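Local coordinates for protein DNA polymerase sliding clamp 3 (Sulfolobus tokodaii, PDB 3AIZ) that forms a subunit of a ring-shaped sliding clamp that encircles DNA and tethers the replicative polymerase and other DNA-processing proteins to it, at residues S153-A158 and D192-Y197; S42-I47 and Y240-A245; P224-Y229 and Y236-I241. One frame throughout, in Å; residues are numbered along the deposited sequence.

Interaction 1. Residues S153-A158 and D192-Y197; sequences SITFKA and DAESVY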
loop_
_atom_site.group_PDB
_atom_site.type_symbol
_atom_site.label_atom_id
_atom_site.label_comp_id
_atom_site.label_asym_id
_atom_site.label_seq_id
_atom_site.Cartn_x
_atom_site.Cartn_y
_atom_site.Cartn_z
ATOM N N SER C 153 -6.390 9.017 28.788
ATOM C CA SER C 153 -7.227 10.159 29.134
ATOM C C SER C 153 -7.064 11.320 28.157
ATOM O O SER C 153 -6.071 11.404 27.436
ATOM C CB SER C 153 -6.903 10.633 30.551
ATOM O OG SER C 153 -5.541 11.015 30.660
ATOM N N ILE C 154 -8.047 12.211 28.140
ATOM C CA ILE C 154 -7.987 13.411 27.317
ATOM C C ILE C 154 -8.169 14.648 28.185
ATOM O O ILE C 154 -9.236 14.851 28.765
ATOM C CB ILE C 154 -9.086 13.419 26.241
ATOM C CG1 ILE C 154 -8.970 12.187 25.342
ATOM C CG2 ILE C 154 -9.014 14.695 25.416
ATOM C CD1 ILE C 154 -10.016 12.137 24.251
ATOM N N THR C 155 -7.129 15.470 28.280
ATOM C CA THR C 155 -7.223 16.715 29.029
ATOM C C THR C 155 -7.941 17.784 28.214
ATOM O O THR C 155 -7.474 18.176 27.142
ATOM C CB THR C 155 -5.839 17.252 29.442
ATOM O OG1 THR C 155 -5.286 16.423 30.470
ATOM C CG2 THR C 155 -5.961 18.673 29.969
ATOM N N PHE C 156 -9.082 18.238 28.722
ATOM C CA PHE C 156 -9.796 19.364 28.134
ATOM C C PHE C 156 -9.378 20.636 28.854
ATOM O O PHE C 156 -9.646 20.799 30.043
ATOM C CB PHE C 156 -11.307 19.172 28.258
ATOM C CG PHE C 156 -11.890 18.230 27.241
ATOM C CD1 PHE C 156 -11.593 16.878 27.276
ATOM C CD2 PHE C 156 -12.752 18.697 26.262
ATOM C CE1 PHE C 156 -12.135 16.012 26.347
ATOM C CE2 PHE C 156 -13.297 17.835 25.330
ATOM C CZ PHE C 156 -12.988 16.491 25.372
ATOM N N LYS C 157 -8.713 21.533 28.135
ATOM C CA LYS C 157 -8.223 22.767 28.737
ATOM C C LYS C 157 -8.669 23.993 27.952
ATOM O O LYS C 157 -8.454 24.082 26.744
ATOM C CB LYS C 157 -6.698 22.732 28.855
ATOM C CG LYS C 157 -6.086 23.957 29.516
ATOM C CD LYS C 157 -4.648 23.686 29.928
ATOM C CE LYS C 157 -3.966 24.941 30.447
ATOM N NZ LYS C 157 -3.756 25.942 29.364
ATOM N N ALA C 158 -9.296 24.934 28.647
ATOM C CA ALA C 158 -9.735 26.176 28.029
ATOM C C ALA C 158 -8.857 27.338 28.482
ATOM O O ALA C 158 -8.686 27.568 29.679
ATOM C CB ALA C 158 -11.194 26.445 28.358
ATOM N N ASP C 192 -11.540 30.492 31.785
ATOM C CA ASP C 192 -10.592 29.391 31.673
ATOM C C ASP C 192 -10.995 28.208 32.546
ATOM O O ASP C 192 -11.554 28.381 33.628
ATOM C CB ASP C 192 -9.184 29.864 32.042
ATOM C CG ASP C 192 -8.650 30.914 31.084
ATOM O OD1 ASP C 192 -9.217 31.058 29.978
ATOM O OD2 ASP C 192 -7.660 31.593 31.434
ATOM N N ALA C 193 -10.707 27.005 32.064
ATOM C CA ALA C 193 -11.012 25.789 32.805
ATOM C C ALA C 193 -10.129 24.642 32.332
ATOM O O ALA C 193 -9.561 24.694 31.240
ATOM C CB ALA C 193 -12.478 25.428 32.648
ATOM N N GLU C 194 -10.013 23.608 33.157
ATOM C CA GLU C 194 -9.190 22.456 32.817
ATOM C C GLU C 194 -9.536 21.245 33.676
ATOM O O GLU C 194 -9.626 21.342 34.900
ATOM C CB GLU C 194 -7.704 22.795 32.964
ATOM C CG GLU C 194 -6.767 21.635 32.664
ATOM C CD GLU C 194 -5.304 21.994 32.866
ATOM O OE1 GLU C 194 -5.017 23.159 33.217
ATOM O OE2 GLU C 194 -4.442 21.110 32.675
ATOM N N SER C 195 -9.731 20.106 33.022
ATOM C CA SER C 195 -9.969 18.848 33.716
ATOM C C SER C 195 -9.687 17.683 32.778
ATOM O O SER C 195 -9.596 17.863 31.563
ATOM C CB SER C 195 -11.401 18.776 34.247
ATOM O OG SER C 195 -12.340 18.924 33.200
ATOM N N VAL C 196 -9.548 16.490 33.346
ATOM C CA VAL C 196 -9.197 15.311 32.563
ATOM C C VAL C 196 -10.360 14.327 32.492
ATOM O O VAL C 196 -11.093 14.151 33.462
ATOM C CB VAL C 196 -7.966 14.603 33.155
ATOM C CG1 VAL C 196 -7.540 13.449 32.264
ATOM C CG2 VAL C 196 -6.826 15.590 33.334
ATOM N N TYR C 197 -10.525 13.688 31.338
ATOM C CA TYR C 197 -11.596 12.716 31.147
ATOM C C TYR C 197 -11.092 11.465 30.439
ATOM O O TYR C 197 -10.089 11.506 29.727
ATOM C CB TYR C 197 -12.747 13.339 30.355
ATOM C CG TYR C 197 -13.295 14.598 30.980
ATOM C CD1 TYR C 197 -14.185 14.536 32.043
ATOM C CD2 TYR C 197 -12.919 15.848 30.513
ATOM C CE1 TYR C 197 -14.686 15.686 32.622
ATOM C CE2 TYR C 197 -13.415 17.002 31.083
ATOM C CZ TYR C 197 -14.297 16.915 32.137
ATOM O OH TYR C 197 -14.794 18.063 32.707
#

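Interaction 2. Residues S42-I47 and Y240-A245; sequences SRVTFI and YIAPRA. With SO4 (sulfate ion), chain H.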
loop_
_atom_site.group_PDB
_atom_site.type_symbol
_atom_site.label_atom_id
_atom_site.label_comp_id
_atom_site.label_asym_id
_atom_site.label_seq_id
_atom_site.Cartn_x
_atom_site.Cartn_y
_atom_site.Cartn_z
ATOM N N SER C 42 -19.818 1.355 33.990
ATOM C CA SER C 42 -18.858 2.004 34.880
ATOM C C SER C 42 -19.463 3.244 35.530
ATOM O O SER C 42 -18.870 3.837 36.430
ATOM C CB SER C 42 -17.587 2.386 34.120
ATOM O OG SER C 42 -17.831 3.462 33.231
ATOM N N ARG C 43 -20.645 3.629 35.060
ATOM C CA ARG C 43 -21.347 4.799 35.580
ATOM C C ARG C 43 -20.563 6.083 35.341
ATOM O O ARG C 43 -20.878 7.130 35.907
ATOM C CB ARG C 43 -21.666 4.624 37.066
ATOM C CG ARG C 43 -22.448 3.357 37.371
ATOM C CD ARG C 43 -22.990 3.362 38.786
ATOM N NE ARG C 43 -23.867 4.505 39.025
ATOM C CZ ARG C 43 -25.133 4.570 38.626
ATOM N NH1 ARG C 43 -25.675 3.558 37.961
ATOM N NH2 ARG C 43 -25.856 5.650 38.889
ATOM N N VAL C 44 -19.544 5.996 34.493
ATOM C CA VAL C 44 -18.746 7.160 34.130
ATOM C C VAL C 44 -19.515 8.059 33.168
ATOM O O VAL C 44 -19.434 9.285 33.251
ATOM C CB VAL C 44 -17.407 6.747 33.482
ATOM C CG1 VAL C 44 -16.720 7.950 32.856
ATOM C CG2 VAL C 44 -16.499 6.085 34.507
ATOM N N THR C 45 -20.266 7.444 32.261
ATOM C CA THR C 45 -20.997 8.193 31.246
ATOM C C THR C 45 -22.507 8.106 31.432
ATOM O O THR C 45 -23.072 7.017 31.521
ATOM C CB THR C 45 -20.650 7.709 29.828
ATOM O OG1 THR C 45 -19.236 7.804 29.618
ATOM C CG2 THR C 45 -21.370 8.551 28.788
ATOM N N PHE C 46 -23.155 9.264 31.493
ATOM C CA PHE C 46 -24.608 9.329 31.527
ATOM C C PHE C 46 -25.109 9.964 30.242
ATOM O O PHE C 46 -24.635 11.025 29.840
ATOM C CB PHE C 46 -25.096 10.129 32.734
ATOM C CG PHE C 46 -26.557 10.472 32.678
ATOM C CD1 PHE C 46 -26.970 11.739 32.304
ATOM C CD2 PHE C 46 -27.517 9.525 32.990
ATOM C CE1 PHE C 46 -28.312 12.058 32.248
ATOM C CE2 PHE C 46 -28.859 9.837 32.935
ATOM C CZ PHE C 46 -29.258 11.104 32.564
ATOM N N ILE C 47 -26.073 9.313 29.601
ATOM C CA ILE C 47 -26.547 9.750 28.297
ATOM C C ILE C 47 -28.000 10.206 28.343
ATOM O O ILE C 47 -28.880 9.468 28.784
ATOM C CB ILE C 47 -26.395 8.631 27.254
ATOM C CG1 ILE C 47 -24.965 8.081 27.280
ATOM C CG2 ILE C 47 -26.767 9.137 25.870
ATOM C CD1 ILE C 47 -24.725 6.941 26.321
ATOM N N TYR C 240 -22.639 12.982 29.405
ATOM C CA TYR C 240 -21.954 13.448 30.604
ATOM C C TYR C 240 -20.867 12.459 31.006
ATOM O O TYR C 240 -21.162 11.331 31.403
ATOM C CB TYR C 240 -22.942 13.632 31.758
ATOM C CG TYR C 240 -24.024 14.655 31.491
ATOM C CD1 TYR C 240 -25.148 14.323 30.746
ATOM C CD2 TYR C 240 -23.925 15.946 31.988
ATOM C CE1 TYR C 240 -26.140 15.251 30.501
ATOM C CE2 TYR C 240 -24.915 16.882 31.748
ATOM C CZ TYR C 240 -26.020 16.528 31.004
ATOM O OH TYR C 240 -27.011 17.451 30.758
ATOM N N ILE C 241 -19.613 12.883 30.902
ATOM C CA ILE C 241 -18.486 12.022 31.238
ATOM C C ILE C 241 -17.813 12.471 32.532
ATOM O O ILE C 241 -17.423 13.629 32.669
ATOM C CB ILE C 241 -17.453 11.987 30.100
ATOM C CG1 ILE C 241 -18.143 11.650 28.777
ATOM C CG2 ILE C 241 -16.350 10.987 30.408
ATOM C CD1 ILE C 241 -17.209 11.615 27.593
ATOM N N ALA C 242 -17.681 11.545 33.477
ATOM C CA ALA C 242 -17.119 11.850 34.790
ATOM C C ALA C 242 -15.661 12.294 34.708
ATOM O O ALA C 242 -14.920 11.853 33.830
ATOM C CB ALA C 242 -17.260 10.651 35.716
ATOM N N PRO C 243 -15.250 13.175 35.632
ATOM C CA PRO C 243 -13.899 13.744 35.690
ATOM C C PRO C 243 -12.852 12.751 36.186
ATOM O O PRO C 243 -13.191 11.775 36.855
ATOM C CB PRO C 243 -14.042 14.883 36.709
ATOM C CG PRO C 243 -15.514 15.121 36.845
ATOM C CD PRO C 243 -16.144 13.790 36.626
ATOM N N ARG C 244 -11.592 13.015 35.856
ATOM C CA ARG C 244 -10.460 12.219 36.327
ATOM C C ARG C 244 -10.547 10.739 35.978
ATOM O O ARG C 244 -10.202 9.886 36.794
ATOM C CB ARG C 244 -10.273 12.372 37.839
ATOM C CG ARG C 244 -9.657 13.690 38.269
ATOM C CD ARG C 244 -9.151 13.602 39.699
ATOM N NE ARG C 244 -8.631 14.878 40.182
ATOM C CZ ARG C 244 -8.070 15.051 41.374
ATOM N NH1 ARG C 244 -7.952 14.027 42.210
ATOM N NH2 ARG C 244 -7.626 16.248 41.731
ATOM N N ALA C 245 -11.002 10.432 34.768
ATOM C CA ALA C 245 -11.033 9.045 34.317
ATOM C C ALA C 245 -9.693 8.674 33.689
ATOM O O ALA C 245 -9.635 8.191 32.559
ATOM C CB ALA C 245 -12.179 8.817 33.340
HETATM S S SO4 H . -17.790 0.897 30.547
HETATM O O1 SO4 H . -16.429 1.388 30.753
HETATM O O2 SO4 H . -17.937 -0.408 31.187
HETATM O O3 SO4 H . -18.741 1.834 31.136
HETATM O O4 SO4 H . -18.055 0.773 29.115
#

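Interaction 3. Residues P224-Y229 and Y236-I241; sequences PLKLRY and YADFYI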
loop_
_atom_site.group_PDB
_atom_site.type_symbol
_atom_site.label_atom_id
_atom_site.label_comp_id
_atom_site.label_asym_id
_atom_site.label_seq_id
_atom_site.Cartn_x
_atom_site.Cartn_y
_atom_site.Cartn_z
ATOM N N PRO C 224 -18.398 16.996 35.468
ATOM C CA PRO C 224 -18.492 16.174 34.256
ATOM C C PRO C 224 -18.328 16.983 32.976
ATOM O O PRO C 224 -18.644 18.172 32.944
ATOM C CB PRO C 224 -19.916 15.608 34.326
ATOM C CG PRO C 224 -20.292 15.685 35.765
ATOM C CD PRO C 224 -19.622 16.918 36.284
ATOM N N LEU C 225 -17.828 16.331 31.932
ATOM C CA LEU C 225 -17.777 16.922 30.603
ATOM C C LEU C 225 -19.114 16.699 29.916
ATOM O O LEU C 225 -19.577 15.564 29.811
ATOM C CB LEU C 225 -16.662 16.277 29.777
ATOM C CG LEU C 225 -16.755 16.421 28.253
ATOM C CD1 LEU C 225 -16.673 17.882 27.833
ATOM C CD2 LEU C 225 -15.673 15.604 27.566
ATOM N N LYS C 226 -19.741 17.775 29.453
ATOM C CA LYS C 226 -21.004 17.642 28.742
ATOM C C LYS C 226 -20.843 17.863 27.245
ATOM O O LYS C 226 -20.693 18.996 26.788
ATOM C CB LYS C 226 -22.064 18.597 29.292
ATOM C CG LYS C 226 -23.429 18.397 28.651
ATOM C CD LYS C 226 -24.424 19.470 29.057
ATOM C CE LYS C 226 -25.758 19.251 28.358
ATOM N NZ LYS C 226 -26.691 20.390 28.549
ATOM N N LEU C 227 -20.873 16.772 26.488
ATOM C CA LEU C 227 -20.891 16.857 25.037
ATOM C C LEU C 227 -22.331 16.789 24.555
ATOM O O LEU C 227 -22.976 15.744 24.645
ATOM C CB LEU C 227 -20.079 15.723 24.414
ATOM C CG LEU C 227 -18.583 15.681 24.721
ATOM C CD1 LEU C 227 -17.961 14.410 24.165
ATOM C CD2 LEU C 227 -17.884 16.914 24.171
ATOM N N ARG C 228 -22.842 17.910 24.060
ATOM C CA ARG C 228 -24.187 17.937 23.506
ATOM C C ARG C 228 -24.134 17.960 21.991
ATOM O O ARG C 228 -23.826 18.986 21.388
ATOM C CB ARG C 228 -24.973 19.148 24.009
ATOM C CG ARG C 228 -26.154 19.505 23.118
ATOM C CD ARG C 228 -27.085 20.504 23.775
ATOM N NE ARG C 228 -27.759 19.931 24.936
ATOM C CZ ARG C 228 -28.844 20.450 25.497
ATOM N NH1 ARG C 228 -29.385 21.552 24.996
ATOM N NH2 ARG C 228 -29.396 19.864 26.552
ATOM N N TYR C 229 -24.425 16.819 21.379
ATOM C CA TYR C 229 -24.513 16.746 19.932
ATOM C C TYR C 229 -25.898 17.188 19.487
ATOM O O TYR C 229 -26.869 16.443 19.617
ATOM C CB TYR C 229 -24.215 15.332 19.444
ATOM C CG TYR C 229 -22.766 14.930 19.584
ATOM C CD1 TYR C 229 -22.322 14.235 20.702
ATOM C CD2 TYR C 229 -21.841 15.244 18.598
ATOM C CE1 TYR C 229 -20.998 13.862 20.831
ATOM C CE2 TYR C 229 -20.515 14.877 18.720
ATOM C CZ TYR C 229 -20.099 14.185 19.838
ATOM O OH TYR C 229 -18.778 13.818 19.962
ATOM N N TYR C 236 -31.316 16.810 20.664
ATOM C CA TYR C 236 -29.952 16.750 21.176
ATOM C C TYR C 236 -29.593 15.377 21.735
ATOM O O TYR C 236 -30.468 14.566 22.045
ATOM C CB TYR C 236 -29.723 17.830 22.241
ATOM C CG TYR C 236 -30.666 17.748 23.422
ATOM C CD1 TYR C 236 -30.428 16.862 24.466
ATOM C CD2 TYR C 236 -31.790 18.559 23.495
ATOM C CE1 TYR C 236 -31.288 16.784 25.547
ATOM C CE2 TYR C 236 -32.655 18.488 24.573
ATOM C CZ TYR C 236 -32.398 17.600 25.596
ATOM O OH TYR C 236 -33.256 17.525 26.671
ATOM N N ALA C 237 -28.294 15.130 21.852
ATOM C CA ALA C 237 -27.778 13.913 22.463
ATOM C C ALA C 237 -26.692 14.291 23.463
ATOM O O ALA C 237 -25.562 14.586 23.079
ATOM C CB ALA C 237 -27.226 12.978 21.401
ATOM N N ASP C 238 -27.040 14.291 24.744
ATOM C CA ASP C 238 -26.107 14.705 25.785
ATOM C C ASP C 238 -25.268 13.547 26.310
ATOM O O ASP C 238 -25.787 12.470 26.604
ATOM C CB ASP C 238 -26.853 15.373 26.944
ATOM C CG ASP C 238 -27.400 16.739 26.576
ATOM O OD1 ASP C 238 -26.994 17.283 25.527
ATOM O OD2 ASP C 238 -28.235 17.272 27.339
ATOM N N PHE C 239 -23.965 13.781 26.426
ATOM C CA PHE C 239 -23.058 12.808 27.019
ATOM C C PHE C 239 -22.313 13.429 28.196
ATOM O O PHE C 239 -21.467 14.305 28.013
ATOM C CB PHE C 239 -22.065 12.291 25.977
ATOM C CG PHE C 239 -22.702 11.498 24.872
ATOM C CD1 PHE C 239 -23.303 12.136 23.799
ATOM C CD2 PHE C 239 -22.698 10.114 24.903
ATOM C CE1 PHE C 239 -23.889 11.409 22.781
ATOM C CE2 PHE C 239 -23.284 9.382 23.888
ATOM C CZ PHE C 239 -23.879 10.031 22.826
ATOM N N TYR C 240 -22.639 12.982 29.405
ATOM C CA TYR C 240 -21.954 13.448 30.604
ATOM C C TYR C 240 -20.867 12.459 31.006
ATOM O O TYR C 240 -21.162 11.331 31.403
ATOM C CB TYR C 240 -22.942 13.632 31.758
ATOM C CG TYR C 240 -24.024 14.655 31.491
ATOM C CD1 TYR C 240 -25.148 14.323 30.746
ATOM C CD2 TYR C 240 -23.925 15.946 31.988
ATOM C CE1 TYR C 240 -26.140 15.251 30.501
ATOM C CE2 TYR C 240 -24.915 16.882 31.748
ATOM C CZ TYR C 240 -26.020 16.528 31.004
ATOM O OH TYR C 240 -27.011 17.451 30.758
ATOM N N ILE C 241 -19.613 12.883 30.902
ATOM C CA ILE C 241 -18.486 12.022 31.238
ATOM C C ILE C 241 -17.813 12.471 32.532
ATOM O O ILE C 241 -17.423 13.629 32.669
ATOM C CB ILE C 241 -17.453 11.987 30.100
ATOM C CG1 ILE C 241 -18.143 11.650 28.777
ATOM C CG2 ILE C 241 -16.350 10.987 30.408
ATOM C CD1 ILE C 241 -17.209 11.615 27.593
#

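Interaction 1. Residues S153-A158 and D192-Y197
F156 and Y197 make the tightly packed face of this pairing. The edge of the Y197 ring is turned toward the face of F156 in an offset edge-to-face pair, the two planes standing 78° apart. The closest carbons are F156 CD1 and Y197 CD2, at 3.6 Å. Y197 reaches that spot with CG beside its own backbone N and anti to the carbonyl carbon (chi1 -56°), and its OH is anchored beyond the pair by the carbonyl of I223. S195, on the same face, has its OG bound to the carbonyl of G220, so both polar groups of this mostly buried side are accounted for.

Between the strands, which run antiparallel, six backbone hydrogen bonds link I154 with Y197, F156 with S195 and A158 with A193. The bond from I154 N to Y197 O is 2.7 Å long.

The opposite face, with T155, K157, E194 and V196, is looser and more open to solvent. T155 OG1 lies 3.4 Å from V196 CG2 but gets its hydrogen bond from N168. K157 and E194 cross without pairing their charges: the methylene CD of K157 passes 3.4 Å from E194 OE1, while K157 NZ stays 4.9 Å from that oxygen and makes a long, weak ion pair with E159. At the far end D192 turns its OD1 to the backbone N of G160.

This is the edge of a four-stranded antiparallel sheet in the C-terminal half of the clamp subunit. Strand 162-168 continues it beyond 153-158, whereas 193-198 is outermost within the chain. The aromatic face packs on strands 214-220 and 223-231, through I217, F219 and L225, and I154 and F156 also meet V202 of helix 199-203.

Interaction 2. Residues S42-I47 and Y240-A245
The rings of F46 and Y240 lie side by side and point the same way, their planes 45° apart. Y240 CD1 comes up to the edge of the F46 ring, in its plane, 3.5 Å from F46 CD1, and the carbonyl oxygen of F46 lies at the edge of Y240. F46 CG is anti to the backbone N (chi1 168°) and Y240 CG anti to its carbonyl carbon (chi1 -61°), which brings the two CD1 atoms together. K226 lies over one face of Y240; the F46 side chain also touches I119 and P122.

Three backbone bonds join the segments. F46 and Y240 exchange two, Y240 N to F46 O measuring 2.8 Å; then A242 N reaches V44 O at 2.9 Å, just past the strand ends. V44 CG1 leans on I241 CG2, 3.9 Å away. S42 stands apart from 240-245 and, with Y201 OH, binds a sulfate, probably from the crystallisation liquor; its OG is 2.8 Å from O3.

In PCNA-type clamps this seam between the two domains, together with the connecting loop, forms the docking pocket for PIP-box peptides, and the same probably holds here. Strands 45-52 and 235-241 carry one antiparallel sheet from the N-terminal into the C-terminal domain, with Y201 of helix 199-203 covering V44, T45 and I241, and F21 lying against T45.

Interaction 3. Residues P224-Y229 and Y236-I241
R228 and D238 sit opposite each other as a non-hydrogen-bonded pair, their side chains side by side, and the arginine can be traced outward along the carboxylate. Its CB starts beside D238 OD1. CG passes the same oxygen and also comes near Y236 CB, and CD still lies beside both. A bend at chi3 (-67°) then lays the guanidinium alongside the acid. NE reaches D238 OD1 at 2.8 Å, and NH2 reaches D238 OD2 at 2.9 Å. This is a side-on, two-pronged salt bridge, each oxygen using its syn lone pair, the two flat groups only 13° from coplanar. The guanidinium is also stacked flat on the Y236 ring, the planes 11° apart, with CZ 4.0 Å from the ring centroid in a cation-pi contact; NH2 hangs over this face, and NH1 comes nearest Y236 CD2. Edge and face are thereby both engaged, which fixes the rotation of the group.

K226 adds a second, long salt bridge, its NZ 3.7 Å from D238 OD2. Its CG makes a CH-pi contact 4.1 Å from the Y240 centroid.

The other face is apolar: L225, L227, Y229, A237, F239 and I241, with Y229 CD1 and F239 CE1 3.8 Å apart. Y229 OH bonds T205, and L227 and Y229 rest on F139 of helix 136-149.

Six backbone bonds complete a classic antiparallel beta hairpin, amphipathic as in sliding-clamp domains, where sheets form the outer wall and one apolar face backs onto the helices that line the DNA channel.

Overall arrangement
Interactions 2 and 3 belong to one sheet and share strand 235-241, which has 45-52 on one flank and 223-231 on the other; Y240 and I241 serve both. Interaction 1 lies in a separate sheet, farther from the chain's centre, yet touches both: Y197 packs on L225 and on the backbone of I241, and V196 O probably accepts a hydrogen bond from R244 N. Interactions 1 and 3 each have one buried, largely apolar face and one polar, more exposed face. On that face interaction 3 has a salt-bridge network, interaction 1 charges that do not pair with each other across the strands. Interaction 2, the smallest, joins the two domains with three backbone bonds and an F46-Y240 contact.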